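Local coordinates for p-47 protein (Clostridium botulinum E1 str. 'BoNT E Beluga', PDB 5WIX) that is of unknown function but has a tulip-domain fold resembling bactericidal/permeability-increasing protein, which hints at, without establishing, the binding of a lipid-like ligand, at residues 47-52 / 62-67; 58-63 / 156-161; 249-254 / 391-396; 336-341 / 351-356. One frame throughout, in Å; residues are numbered along the deposited sequence.

Contact 1: 47-52 / 62-67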
loop_
_atom_site.group_PDB
_atom_site.type_symbol
_atom_site.label_atom_id
_atom_site.label_comp_id
_atom_site.label_asym_id
_atom_site.label_seq_id
_atom_site.Cartn_x
_atom_site.Cartn_y
_atom_site.Cartn_z
ATOM N N ILE A 47 6.761 -23.351 25.580
ATOM C CA ILE A 47 5.385 -22.851 25.616
ATOM C C ILE A 47 4.431 -23.744 26.411
ATOM O O ILE A 47 3.555 -24.408 25.845
ATOM C CB ILE A 47 4.816 -22.665 24.186
ATOM C CG1 ILE A 47 3.430 -22.001 24.225
ATOM C CG2 ILE A 47 4.763 -24.009 23.452
ATOM C CD1 ILE A 47 2.917 -21.490 22.865
ATOM N N GLU A 48 4.603 -23.746 27.729
ATOM C CA GLU A 48 3.674 -24.437 28.614
ATOM C C GLU A 48 2.913 -23.383 29.427
ATOM O O GLU A 48 3.496 -22.391 29.885
ATOM C CB GLU A 48 4.414 -25.462 29.509
ATOM C CG GLU A 48 4.648 -25.077 30.978
ATOM C CD GLU A 48 5.404 -26.151 31.771
ATOM O OE1 GLU A 48 5.791 -27.184 31.182
ATOM O OE2 GLU A 48 5.611 -25.957 32.989
ATOM N N PHE A 49 1.601 -23.579 29.549
ATOM C CA PHE A 49 0.721 -22.651 30.264
ATOM C C PHE A 49 0.169 -23.265 31.548
ATOM O O PHE A 49 -0.475 -24.317 31.521
ATOM C CB PHE A 49 -0.444 -22.213 29.376
ATOM C CG PHE A 49 -0.072 -21.190 28.344
ATOM C CD1 PHE A 49 1.222 -20.706 28.269
ATOM C CD2 PHE A 49 -1.017 -20.701 27.457
ATOM C CE1 PHE A 49 1.568 -19.770 27.322
ATOM C CE2 PHE A 49 -0.676 -19.763 26.509
ATOM C CZ PHE A 49 0.618 -19.296 26.440
ATOM N N LEU A 50 0.419 -22.601 32.670
ATOM C CA LEU A 50 -0.055 -23.096 33.954
ATOM C C LEU A 50 -0.936 -22.059 34.633
ATOM O O LEU A 50 -0.664 -20.854 34.586
ATOM C CB LEU A 50 1.122 -23.474 34.862
ATOM C CG LEU A 50 2.132 -24.511 34.348
ATOM C CD1 LEU A 50 3.438 -24.422 35.125
ATOM C CD2 LEU A 50 1.579 -25.924 34.413
ATOM N N TYR A 51 -2.017 -22.541 35.233
ATOM C CA TYR A 51 -2.865 -21.704 36.056
ATOM C C TYR A 51 -3.515 -22.575 37.116
ATOM O O TYR A 51 -3.956 -23.685 36.834
ATOM C CB TYR A 51 -3.928 -20.980 35.221
ATOM C CG TYR A 51 -4.809 -20.060 36.042
ATOM C CD1 TYR A 51 -4.445 -18.741 36.289
ATOM C CD2 TYR A 51 -6.000 -20.519 36.586
ATOM C CE1 TYR A 51 -5.253 -17.905 37.048
ATOM C CE2 TYR A 51 -6.806 -19.694 37.346
ATOM C CZ TYR A 51 -6.434 -18.392 37.571
ATOM O OH TYR A 51 -7.250 -17.586 38.328
ATOM N N SER A 52 -3.547 -22.072 38.343
ATOM C CA SER A 52 -4.220 -22.761 39.427
ATOM C C SER A 52 -4.984 -21.743 40.259
ATOM O O SER A 52 -4.392 -20.914 40.949
ATOM C CB SER A 52 -3.228 -23.542 40.299
ATOM O OG SER A 52 -2.562 -22.697 41.223
ATOM N N MET A 62 -1.374 -26.751 29.781
ATOM C CA MET A 62 -1.497 -26.920 28.332
ATOM C C MET A 62 -0.153 -26.854 27.595
ATOM O O MET A 62 0.558 -25.847 27.670
ATOM C CB MET A 62 -2.441 -25.857 27.754
ATOM C CG MET A 62 -3.904 -26.260 27.710
ATOM S SD MET A 62 -4.971 -25.003 26.958
ATOM C CE MET A 62 -4.881 -23.653 28.146
ATOM N N ILE A 63 0.188 -27.915 26.868
ATOM C CA ILE A 63 1.391 -27.905 26.037
ATOM C C ILE A 63 1.025 -27.944 24.557
ATOM O O ILE A 63 0.341 -28.862 24.091
ATOM C CB ILE A 63 2.333 -29.078 26.365
ATOM C CG1 ILE A 63 3.082 -28.803 27.673
ATOM C CG2 ILE A 63 3.325 -29.302 25.230
ATOM C CD1 ILE A 63 4.035 -29.918 28.097
ATOM N N PHE A 64 1.507 -26.944 23.823
ATOM C CA PHE A 64 1.014 -26.667 22.481
ATOM C C PHE A 64 1.772 -27.328 21.336
ATOM O O PHE A 64 3.004 -27.309 21.291
ATOM C CB PHE A 64 1.003 -25.164 22.251
ATOM C CG PHE A 64 0.019 -24.431 23.103
ATOM C CD1 PHE A 64 -1.337 -24.490 22.828
ATOM C CD2 PHE A 64 0.449 -23.682 24.181
ATOM C CE1 PHE A 64 -2.239 -23.812 23.613
ATOM C CE2 PHE A 64 -0.451 -22.999 24.964
ATOM C CZ PHE A 64 -1.797 -23.066 24.682
ATOM N N ASP A 65 0.997 -27.889 20.408
ATOM C CA ASP A 65 1.498 -28.472 19.167
ATOM C C ASP A 65 1.650 -27.408 18.061
ATOM O O ASP A 65 2.723 -27.247 17.475
ATOM C CB ASP A 65 0.550 -29.591 18.709
ATOM C CG ASP A 65 1.065 -30.345 17.496
ATOM O OD1 ASP A 65 2.213 -30.835 17.543
ATOM O OD2 ASP A 65 0.318 -30.453 16.497
ATOM N N ASN A 66 0.570 -26.678 17.793
ATOM C CA ASN A 66 0.543 -25.677 16.732
ATOM C C ASN A 66 -0.615 -24.696 16.920
ATOM O O ASN A 66 -1.636 -25.051 17.522
ATOM C CB ASN A 66 0.424 -26.360 15.368
ATOM C CG ASN A 66 0.674 -25.407 14.216
ATOM O OD1 ASN A 66 1.516 -24.510 14.308
ATOM N ND2 ASN A 66 -0.063 -25.592 13.124
ATOM N N TRP A 67 -0.451 -23.462 16.437
ATOM C CA TRP A 67 -1.587 -22.542 16.287
ATOM C C TRP A 67 -1.746 -22.211 14.806
ATOM O O TRP A 67 -0.763 -22.138 14.057
ATOM C CB TRP A 67 -1.422 -21.247 17.092
ATOM C CG TRP A 67 -1.249 -21.417 18.568
ATOM C CD1 TRP A 67 -1.042 -22.581 19.238
ATOM C CD2 TRP A 67 -1.259 -20.383 19.556
ATOM N NE1 TRP A 67 -0.922 -22.342 20.583
ATOM C CE2 TRP A 67 -1.050 -20.992 20.807
ATOM C CE3 TRP A 67 -1.422 -19.001 19.515
ATOM C CZ2 TRP A 67 -1.004 -20.278 21.995
ATOM C CZ3 TRP A 67 -1.372 -18.285 20.695
ATOM C CH2 TRP A 67 -1.165 -18.926 21.915
#

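Contact 2: 58-63 / 156-161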
loop_
_atom_site.group_PDB
_atom_site.type_symbol
_atom_site.label_atom_id
_atom_site.label_comp_id
_atom_site.label_asym_id
_atom_site.label_seq_id
_atom_site.Cartn_x
_atom_site.Cartn_y
_atom_site.Cartn_z
ATOM N N GLN A 58 -9.050 -25.665 41.068
ATOM C CA GLN A 58 -9.009 -25.716 39.605
ATOM C C GLN A 58 -7.576 -25.584 39.069
ATOM O O GLN A 58 -6.751 -24.887 39.671
ATOM C CB GLN A 58 -9.902 -24.620 39.014
ATOM C CG GLN A 58 -11.339 -24.639 39.526
ATOM C CD GLN A 58 -12.206 -23.560 38.898
ATOM O OE1 GLN A 58 -12.420 -23.546 37.684
ATOM N NE2 GLN A 58 -12.708 -22.646 39.727
ATOM N N GLU A 59 -7.282 -26.262 37.953
ATOM C CA GLU A 59 -5.979 -26.110 37.287
ATOM C C GLU A 59 -5.900 -26.709 35.860
ATOM O O GLU A 59 -6.600 -27.681 35.542
ATOM C CB GLU A 59 -4.869 -26.722 38.161
ATOM C CG GLU A 59 -4.949 -28.223 38.351
ATOM C CD GLU A 59 -3.800 -28.765 39.188
ATOM O OE1 GLU A 59 -3.755 -29.995 39.418
ATOM O OE2 GLU A 59 -2.942 -27.961 39.614
ATOM N N ILE A 60 -5.055 -26.104 35.015
ATOM C CA ILE A 60 -4.698 -26.644 33.694
ATOM C C ILE A 60 -3.210 -26.533 33.394
ATOM O O ILE A 60 -2.545 -25.581 33.806
ATOM C CB ILE A 60 -5.419 -25.937 32.517
ATOM C CG1 ILE A 60 -5.069 -24.458 32.458
ATOM C CG2 ILE A 60 -6.897 -26.080 32.627
ATOM C CD1 ILE A 60 -5.581 -23.814 31.212
ATOM N N LYS A 61 -2.707 -27.507 32.646
ATOM C CA LYS A 61 -1.362 -27.451 32.107
ATOM C C LYS A 61 -1.445 -27.778 30.626
ATOM O O LYS A 61 -1.586 -28.937 30.258
ATOM C CB LYS A 61 -0.428 -28.423 32.830
ATOM N N MET A 62 -1.374 -26.751 29.781
ATOM C CA MET A 62 -1.497 -26.920 28.332
ATOM C C MET A 62 -0.153 -26.854 27.595
ATOM O O MET A 62 0.558 -25.847 27.670
ATOM C CB MET A 62 -2.441 -25.857 27.754
ATOM C CG MET A 62 -3.904 -26.260 27.710
ATOM S SD MET A 62 -4.971 -25.003 26.958
ATOM C CE MET A 62 -4.881 -23.653 28.146
ATOM N N ILE A 63 0.188 -27.915 26.868
ATOM C CA ILE A 63 1.391 -27.905 26.037
ATOM C C ILE A 63 1.025 -27.944 24.557
ATOM O O ILE A 63 0.341 -28.862 24.091
ATOM C CB ILE A 63 2.333 -29.078 26.365
ATOM C CG1 ILE A 63 3.082 -28.803 27.673
ATOM C CG2 ILE A 63 3.325 -29.302 25.230
ATOM C CD1 ILE A 63 4.035 -29.918 28.097
ATOM N N LYS A 156 -13.473 -23.931 29.197
ATOM C CA LYS A 156 -13.517 -22.586 28.645
ATOM C C LYS A 156 -13.220 -21.518 29.705
ATOM O O LYS A 156 -12.400 -20.631 29.472
ATOM C CB LYS A 156 -14.870 -22.340 27.988
ATOM C CG LYS A 156 -15.158 -23.282 26.831
ATOM C CD LYS A 156 -16.635 -23.231 26.538
ATOM C CE LYS A 156 -16.912 -23.329 25.061
ATOM N NZ LYS A 156 -17.880 -24.432 24.721
ATOM N N LEU A 157 -13.861 -21.612 30.870
ATOM C CA LEU A 157 -13.560 -20.713 31.990
ATOM C C LEU A 157 -12.059 -20.717 32.262
ATOM O O LEU A 157 -11.433 -19.660 32.423
ATOM C CB LEU A 157 -14.345 -21.117 33.250
ATOM C CG LEU A 157 -13.973 -20.511 34.614
ATOM C CD1 LEU A 157 -13.830 -18.981 34.562
ATOM C CD2 LEU A 157 -14.981 -20.936 35.706
ATOM N N LEU A 158 -11.478 -21.913 32.254
ATOM C CA LEU A 158 -10.076 -22.074 32.603
ATOM C C LEU A 158 -9.103 -21.694 31.487
ATOM O O LEU A 158 -8.136 -20.998 31.760
ATOM C CB LEU A 158 -9.799 -23.508 33.061
ATOM C CG LEU A 158 -10.134 -23.814 34.524
ATOM C CD1 LEU A 158 -9.456 -25.111 34.936
ATOM C CD2 LEU A 158 -9.786 -22.671 35.491
ATOM N N ILE A 159 -9.319 -22.128 30.246
ATOM C CA ILE A 159 -8.335 -21.769 29.228
ATOM C C ILE A 159 -8.420 -20.306 28.895
ATOM O O ILE A 159 -7.653 -19.841 28.087
ATOM C CB ILE A 159 -8.459 -22.538 27.884
ATOM C CG1 ILE A 159 -9.633 -22.010 27.055
ATOM C CG2 ILE A 159 -8.496 -24.031 28.105
ATOM C CD1 ILE A 159 -9.293 -21.837 25.595
ATOM N N SER A 160 -9.352 -19.579 29.494
ATOM C CA SER A 160 -9.302 -18.137 29.361
ATOM C C SER A 160 -8.442 -17.584 30.493
ATOM O O SER A 160 -8.151 -16.389 30.527
ATOM C CB SER A 160 -10.690 -17.517 29.464
ATOM O OG SER A 160 -11.493 -17.938 28.371
ATOM N N ALA A 161 -7.915 -18.511 31.259
ATOM C CA ALA A 161 -6.834 -18.220 32.156
ATOM C C ALA A 161 -5.532 -18.353 31.358
ATOM O O ALA A 161 -4.481 -18.600 31.908
ATOM C CB ALA A 161 -6.852 -19.178 33.319
#

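Contact 3: 249-254 / 391-396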
loop_
_atom_site.group_PDB
_atom_site.type_symbol
_atom_site.label_atom_id
_atom_site.label_comp_id
_atom_site.label_asym_id
_atom_site.label_seq_id
_atom_site.Cartn_x
_atom_site.Cartn_y
_atom_site.Cartn_z
ATOM N N LEU A 249 4.643 12.631 -10.524
ATOM C CA LEU A 249 5.119 14.019 -10.532
ATOM C C LEU A 249 6.643 14.192 -10.389
ATOM O O LEU A 249 7.254 14.862 -11.221
ATOM C CB LEU A 249 4.412 14.813 -9.439
ATOM C CG LEU A 249 4.608 16.317 -9.462
ATOM C CD1 LEU A 249 3.828 16.879 -10.631
ATOM C CD2 LEU A 249 4.131 16.925 -8.156
ATOM N N PRO A 250 7.267 13.578 -9.359
ATOM C CA PRO A 250 8.719 13.762 -9.188
ATOM C C PRO A 250 9.502 13.486 -10.445
ATOM O O PRO A 250 10.430 14.248 -10.751
ATOM C CB PRO A 250 9.079 12.746 -8.111
ATOM C CG PRO A 250 7.823 12.602 -7.304
ATOM C CD PRO A 250 6.697 12.729 -8.288
ATOM N N LYS A 251 9.134 12.447 -11.186
ATOM C CA LYS A 251 9.852 12.161 -12.430
ATOM C C LYS A 251 9.505 13.191 -13.519
ATOM O O LYS A 251 10.379 13.895 -14.016
ATOM C CB LYS A 251 9.552 10.753 -12.928
ATOM C CG LYS A 251 10.356 10.359 -14.164
ATOM C CD LYS A 251 11.857 10.516 -13.957
ATOM C CE LYS A 251 12.625 10.290 -15.259
ATOM N NZ LYS A 251 14.043 10.757 -15.190
ATOM N N LEU A 252 8.221 13.260 -13.856
ATOM C CA LEU A 252 7.661 14.170 -14.848
ATOM C C LEU A 252 8.198 15.569 -14.695
ATOM O O LEU A 252 8.730 16.161 -15.637
ATOM C CB LEU A 252 6.126 14.205 -14.716
ATOM C CG LEU A 252 5.290 15.180 -15.543
ATOM C CD1 LEU A 252 5.169 14.665 -16.963
ATOM C CD2 LEU A 252 3.910 15.383 -14.945
ATOM N N SER A 253 8.081 16.090 -13.485
ATOM C CA SER A 253 8.403 17.482 -13.218
ATOM C C SER A 253 9.911 17.807 -13.350
ATOM O O SER A 253 10.332 18.951 -13.165
ATOM C CB SER A 253 7.910 17.832 -11.825
ATOM O OG SER A 253 8.794 17.309 -10.854
ATOM N N SER A 254 10.711 16.796 -13.668
ATOM C CA SER A 254 12.144 16.944 -13.865
ATOM C C SER A 254 12.484 16.383 -15.226
ATOM O O SER A 254 13.624 16.005 -15.485
ATOM C CB SER A 254 12.942 16.192 -12.796
ATOM O OG SER A 254 13.133 14.825 -13.166
ATOM N N LEU A 391 6.753 13.353 -21.945
ATOM C CA LEU A 391 5.774 12.515 -21.280
ATOM C C LEU A 391 6.096 11.017 -21.347
ATOM O O LEU A 391 5.267 10.200 -20.963
ATOM C CB LEU A 391 4.399 12.736 -21.896
ATOM C CG LEU A 391 3.940 14.177 -21.801
ATOM C CD1 LEU A 391 2.495 14.296 -22.289
ATOM C CD2 LEU A 391 4.069 14.671 -20.369
ATOM N N ALA A 392 7.273 10.658 -21.858
ATOM C CA ALA A 392 7.600 9.251 -22.054
ATOM C C ALA A 392 8.905 8.892 -21.384
ATOM O O ALA A 392 9.961 8.883 -22.008
ATOM C CB ALA A 392 7.659 8.905 -23.521
ATOM N N PHE A 393 8.792 8.534 -20.116
ATOM C CA PHE A 393 9.928 8.295 -19.255
ATOM C C PHE A 393 9.776 6.998 -18.455
ATOM O O PHE A 393 8.841 6.228 -18.674
ATOM C CB PHE A 393 10.078 9.484 -18.308
ATOM C CG PHE A 393 8.782 9.938 -17.725
ATOM C CD1 PHE A 393 8.244 9.296 -16.593
ATOM C CD2 PHE A 393 8.063 10.960 -18.332
ATOM C CE1 PHE A 393 7.019 9.698 -16.045
ATOM C CE2 PHE A 393 6.843 11.378 -17.803
ATOM C CZ PHE A 393 6.318 10.734 -16.649
ATOM N N GLU A 394 10.695 6.787 -17.514
ATOM C CA GLU A 394 10.729 5.612 -16.644
ATOM C C GLU A 394 11.020 6.057 -15.215
ATOM O O GLU A 394 11.999 6.767 -14.992
ATOM C CB GLU A 394 11.796 4.596 -17.125
ATOM C CG GLU A 394 12.275 3.590 -16.054
ATOM C CD GLU A 394 13.247 2.528 -16.584
ATOM O OE1 GLU A 394 12.832 1.643 -17.382
ATOM O OE2 GLU A 394 14.430 2.564 -16.170
ATOM N N LEU A 395 10.197 5.635 -14.244
ATOM C CA LEU A 395 10.402 6.042 -12.847
ATOM C C LEU A 395 11.689 5.424 -12.303
ATOM O O LEU A 395 12.252 4.502 -12.902
ATOM C CB LEU A 395 9.216 5.657 -11.975
ATOM C CG LEU A 395 7.766 5.981 -12.362
ATOM C CD1 LEU A 395 6.823 5.502 -11.207
ATOM C CD2 LEU A 395 7.535 7.453 -12.686
ATOM N N ALA A 396 12.187 5.935 -11.187
ATOM C CA ALA A 396 13.508 5.482 -10.737
ATOM C C ALA A 396 13.500 4.951 -9.311
ATOM O O ALA A 396 14.554 4.589 -8.757
ATOM C CB ALA A 396 14.517 6.617 -10.865
#

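Contact 4: 336-341 / 351-356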
loop_
_atom_site.group_PDB
_atom_site.type_symbol
_atom_site.label_atom_id
_atom_site.label_comp_id
_atom_site.label_asym_id
_atom_site.label_seq_id
_atom_site.Cartn_x
_atom_site.Cartn_y
_atom_site.Cartn_z
ATOM N N CYS A 336 -2.528 14.277 -25.079
ATOM C CA CYS A 336 -1.627 13.143 -25.282
ATOM C C CYS A 336 -1.739 12.094 -24.186
ATOM O O CYS A 336 -1.358 12.332 -23.028
ATOM C CB CYS A 336 -0.176 13.627 -25.375
ATOM S SG CYS A 336 1.034 12.298 -25.566
ATOM N N ILE A 337 -2.245 10.930 -24.581
ATOM C CA ILE A 337 -2.425 9.782 -23.703
ATOM C C ILE A 337 -1.139 8.963 -23.549
ATOM O O ILE A 337 -0.567 8.503 -24.542
ATOM C CB ILE A 337 -3.509 8.885 -24.249
ATOM C CG1 ILE A 337 -4.702 9.724 -24.719
ATOM C CG2 ILE A 337 -3.889 7.832 -23.216
ATOM C CD1 ILE A 337 -5.405 10.449 -23.614
ATOM N N THR A 338 -0.676 8.784 -22.314
ATOM C CA THR A 338 0.448 7.888 -22.068
ATOM C C THR A 338 -0.030 6.710 -21.237
ATOM O O THR A 338 -1.074 6.804 -20.590
ATOM C CB THR A 338 1.593 8.583 -21.349
ATOM O OG1 THR A 338 1.108 9.122 -20.115
ATOM C CG2 THR A 338 2.102 9.705 -22.188
ATOM N N LYS A 339 0.744 5.620 -21.243
ATOM C CA LYS A 339 0.310 4.352 -20.649
ATOM C C LYS A 339 1.323 3.692 -19.713
ATOM O O LYS A 339 2.501 3.582 -20.040
ATOM C CB LYS A 339 -0.046 3.358 -21.761
ATOM C CG LYS A 339 -0.464 1.986 -21.274
ATOM C CD LYS A 339 -0.725 1.019 -22.436
ATOM C CE LYS A 339 -1.293 -0.328 -21.939
ATOM N NZ LYS A 339 -1.556 -1.318 -23.028
ATOM N N PHE A 340 0.844 3.223 -18.563
ATOM C CA PHE A 340 1.663 2.471 -17.618
ATOM C C PHE A 340 2.197 1.212 -18.274
ATOM O O PHE A 340 1.528 0.608 -19.101
ATOM C CB PHE A 340 0.845 2.121 -16.376
ATOM C CG PHE A 340 1.525 1.161 -15.438
ATOM C CD1 PHE A 340 2.364 1.625 -14.437
ATOM C CD2 PHE A 340 1.288 -0.202 -15.526
ATOM C CE1 PHE A 340 2.977 0.742 -13.560
ATOM C CE2 PHE A 340 1.891 -1.086 -14.650
ATOM C CZ PHE A 340 2.733 -0.617 -13.668
ATOM N N ILE A 341 3.408 0.825 -17.897
ATOM C CA ILE A 341 4.114 -0.290 -18.522
ATOM C C ILE A 341 4.980 -0.947 -17.474
ATOM O O ILE A 341 5.805 -0.290 -16.835
ATOM C CB ILE A 341 5.008 0.164 -19.707
ATOM C CG1 ILE A 341 4.179 0.317 -20.978
ATOM C CG2 ILE A 341 6.162 -0.834 -19.946
ATOM C CD1 ILE A 341 3.548 -0.962 -21.394
ATOM N N PHE A 351 6.279 4.681 -18.732
ATOM C CA PHE A 351 5.124 5.195 -19.454
ATOM C C PHE A 351 5.503 5.494 -20.885
ATOM O O PHE A 351 6.496 6.192 -21.170
ATOM C CB PHE A 351 4.564 6.442 -18.794
ATOM C CG PHE A 351 4.169 6.241 -17.370
ATOM C CD1 PHE A 351 2.819 6.144 -17.018
ATOM C CD2 PHE A 351 5.130 6.149 -16.371
ATOM C CE1 PHE A 351 2.451 5.972 -15.707
ATOM C CE2 PHE A 351 4.765 5.978 -15.041
ATOM C CZ PHE A 351 3.423 5.886 -14.713
ATOM N N GLU A 352 4.714 4.946 -21.793
ATOM C CA GLU A 352 4.936 5.185 -23.193
ATOM C C GLU A 352 3.757 5.932 -23.793
ATOM O O GLU A 352 2.724 6.126 -23.151
ATOM C CB GLU A 352 5.188 3.872 -23.917
ATOM C CG GLU A 352 4.001 2.997 -24.052
ATOM C CD GLU A 352 4.377 1.642 -24.595
ATOM O OE1 GLU A 352 5.590 1.456 -24.871
ATOM O OE2 GLU A 352 3.471 0.785 -24.742
ATOM N N ILE A 353 3.952 6.387 -25.022
ATOM C CA ILE A 353 2.942 7.132 -25.746
ATOM C C ILE A 353 1.880 6.191 -26.285
ATOM O O ILE A 353 2.212 5.237 -26.982
ATOM C CB ILE A 353 3.582 7.904 -26.910
ATOM C CG1 ILE A 353 4.660 8.846 -26.369
ATOM C CG2 ILE A 353 2.511 8.644 -27.729
ATOM C CD1 ILE A 353 4.093 10.089 -25.650
ATOM N N TYR A 354 0.611 6.452 -25.970
ATOM C CA TYR A 354 -0.497 5.627 -26.471
ATOM C C TYR A 354 -1.129 6.277 -27.694
ATOM O O TYR A 354 -1.355 5.634 -28.722
ATOM C CB TYR A 354 -1.546 5.426 -25.382
ATOM C CG TYR A 354 -2.733 4.559 -25.768
ATOM C CD1 TYR A 354 -2.631 3.170 -25.775
ATOM C CD2 TYR A 354 -3.967 5.125 -26.085
ATOM C CE1 TYR A 354 -3.718 2.367 -26.110
ATOM C CE2 TYR A 354 -5.062 4.327 -26.419
ATOM C CZ TYR A 354 -4.930 2.947 -26.429
ATOM O OH TYR A 354 -6.007 2.146 -26.762
ATOM N N SER A 355 -1.404 7.570 -27.577
ATOM C CA SER A 355 -2.008 8.307 -28.674
ATOM C C SER A 355 -1.750 9.794 -28.565
ATOM O O SER A 355 -1.530 10.329 -27.479
ATOM C CB SER A 355 -3.508 8.065 -28.701
ATOM O OG SER A 355 -4.119 8.755 -27.626
ATOM N N THR A 356 -1.806 10.474 -29.695
ATOM C CA THR A 356 -1.771 11.918 -29.664
ATOM C C THR A 356 -3.004 12.411 -30.382
ATOM O O THR A 356 -2.954 12.753 -31.568
ATOM C CB THR A 356 -0.489 12.477 -30.285
ATOM O OG1 THR A 356 -0.079 11.642 -31.374
ATOM C CG2 THR A 356 0.589 12.461 -29.249
#

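Contact 1: 47-52 / 62-67
F49 and F64 form a T-shaped pair in which the edge of the F64 ring is turned toward one face of F49. The planes stand at 79° and the centroids are 5.1 Å apart. CE2 of F64 makes the closest approach, 3.4 Å from F49 CD2, and lies nearer the rim of the F49 ring than its middle. F64 also offers a face: CZ2 of W67 sits over its centre. The side chain of I47 is set roughly perpendicular to F64. With CG1 anti to the backbone N (chi1 -174°), it brings CG1 to 3.4 Å from F64 CD2, while CD1 extends to 4.2 Å from W67 CZ2. Large apolar side chains suit this mostly buried side of the hairpin, where I42 of helix 31-42 touches both I47 and W67 and the ring of F162 meets F49.

The backbones hold the strands in register. F49 and M62 are a hydrogen-bonded pair, F49 N to M62 O and M62 N to F49 O both measuring 3.1 Å. On the other face E48 CB lies 4.0 Å from I63 CG1, and the carboxylate of E48 suits a solvent-exposed position. Beyond F64, D65 and N66 both face F83 in a classic beta bulge, where the chain turns a corner. Strands 48-53 and 58-70 thus make an antiparallel beta hairpin, part of a large antiparallel sheet consistent with the tulip fold.

Contact 2: 58-63 / 156-161
The carboxamide of Q58 is the flat group that reaches across to the helix, and two leucine methyls meet its oxygen from different directions. CD2 of L158, 3.5 Å from Q58 OE1, stands well out of the carboxamide plane, whereas CD2 of L157, 4.2 Å from Q58 OE1, lies close to that plane. These are van der Waals contacts. The apolar CB of Q58 also meets the methyls of L158, so a residue with an aliphatic stem and a polar end suits this border of the interface. L158 is the helix residue most buried by the strand: its CD1 comes to 3.6 Å from I60 CG2, the two side chains running antiparallel past one another.

This is a helix laid on one face of an antiparallel sheet, strand 58-70 receiving the C-terminal part of helix 153-159. Alternation along the strand turns Q58, I60 and M62 toward the helix and E59 away from it. I60 CD1 reaches to 4.0 Å from I159 CA. The flexible thioether of M62 bends at its last torsion (chi3 -67°), which swings CE to 3.6 Å from I159 CG2. F89 of strand 87-91 touches both I60 and L158. The hydroxyl of S160 donates to K156 O at 3.0 Å, one turn back.

Contact 3: 249-254 / 391-396
K251 lays its aliphatic stem against the F393 ring, the two side chains passing each other head to tail. CG of K251 comes to 3.4 Å from F393 CD1. The stem then bends at its second torsion (chi2 55°), which turns CD out of line with the first part of the chain, and CE ends 3.6 Å from the backbone O of E394. A lysine suits this partly exposed position because its methylenes pack against apolar neighbours while the ammonium group is carried beyond them. Its CB also meets CD2 of L395 at 3.9 Å.

F393 is buried and divides its ring between the two helix residues. Its CE2 is 3.8 Å from L252 CD1, and the backbone N of L252 stands over one face, displaced toward the rim. The same methyl, CD1 of L252, lies 3.6 Å from CD2 of L391, the two leucines pointing in a common direction. The forked end of leucine lets one methyl, CD1, touch both a methyl and a ring.

Serines close the helix end that carries these residues. S253 OG donates to L249 O at 2.9 Å and S254 OG to K251 O at 3.0 Å; each carbonyl also accepts the backbone N of the same serine, so the hydroxyls supplement the turn.

Helix 240-252 is thereby docked on the loop between helices 370-390 and 399-403. The loop runs beside strand 348-363, joined to it by backbone bonds between F393 and F351 and between L395 and V349, and L391 touches C336 and T338 of strand 328-343. On another side of the helix end, L249 and S253 rest on F265 of strand 265-269.

Contact 4: 336-341 / 351-356
I337 O is gripped twice, by Y354 N at 2.8 Å and by S355 N at 3.3 Å, because Y354 and S355 both face this one residue. The result is a classic bulge in an antiparallel beta hairpin. I337 N returns a bond to S355 O at 3.0 Å. Past the bulge, where the register has shifted by one, K339 N donates to E352 O at 2.8 Å and E352 N to K339 O at 3.1 Å.

On the face of K339 and E352 the side chains have opposite charges, which may attract weakly, but their charged atoms do not touch. Long polar chains suit this more exposed side. The extra residue also brings Y354 beside I337, the two side chains running parallel with I337 CG2 3.9 Å from Y354 CD2. Two residues on from K339, I341 crosses E352 near its carboxylate, CD1 approaching OE2.

F340 and F351 share the other face, a non-hydrogen-bonded pair in which F351 CZ lies at the edge of the F340 ring, near its plane. Broad aromatic rings suit this buried side, where L312 of strand 311-322 touches F351, and I420 and L422 of strand 414-422 touch F340. Farther along, the small thiol of C336 fits between apolar groups: SG, anti to the backbone N (chi1 178°), sits 3.8 Å from I353 CD1 and 3.7 Å from T356 CG2.

In the fold
From the N terminus, contact 1 comes first and closes the short hairpin loop between strands 48-53 and 58-70. Contact 2 opens on the same second strand, sharing M62 and I63 with contact 1, and closes a much longer loop by bringing in helix 153-159; the two also touch where Y51 meets I60 and A161. Later in the chain, contact 3 ties helix 240-252 to the loop after helix 370-390. Contact 4, another hairpin, is nested inside that large loop and adjoins contact 3 through F351 and F393. About 56 to 63 Å separates the centres of contacts in the two groups, which lie on opposite sides of the chain's centre.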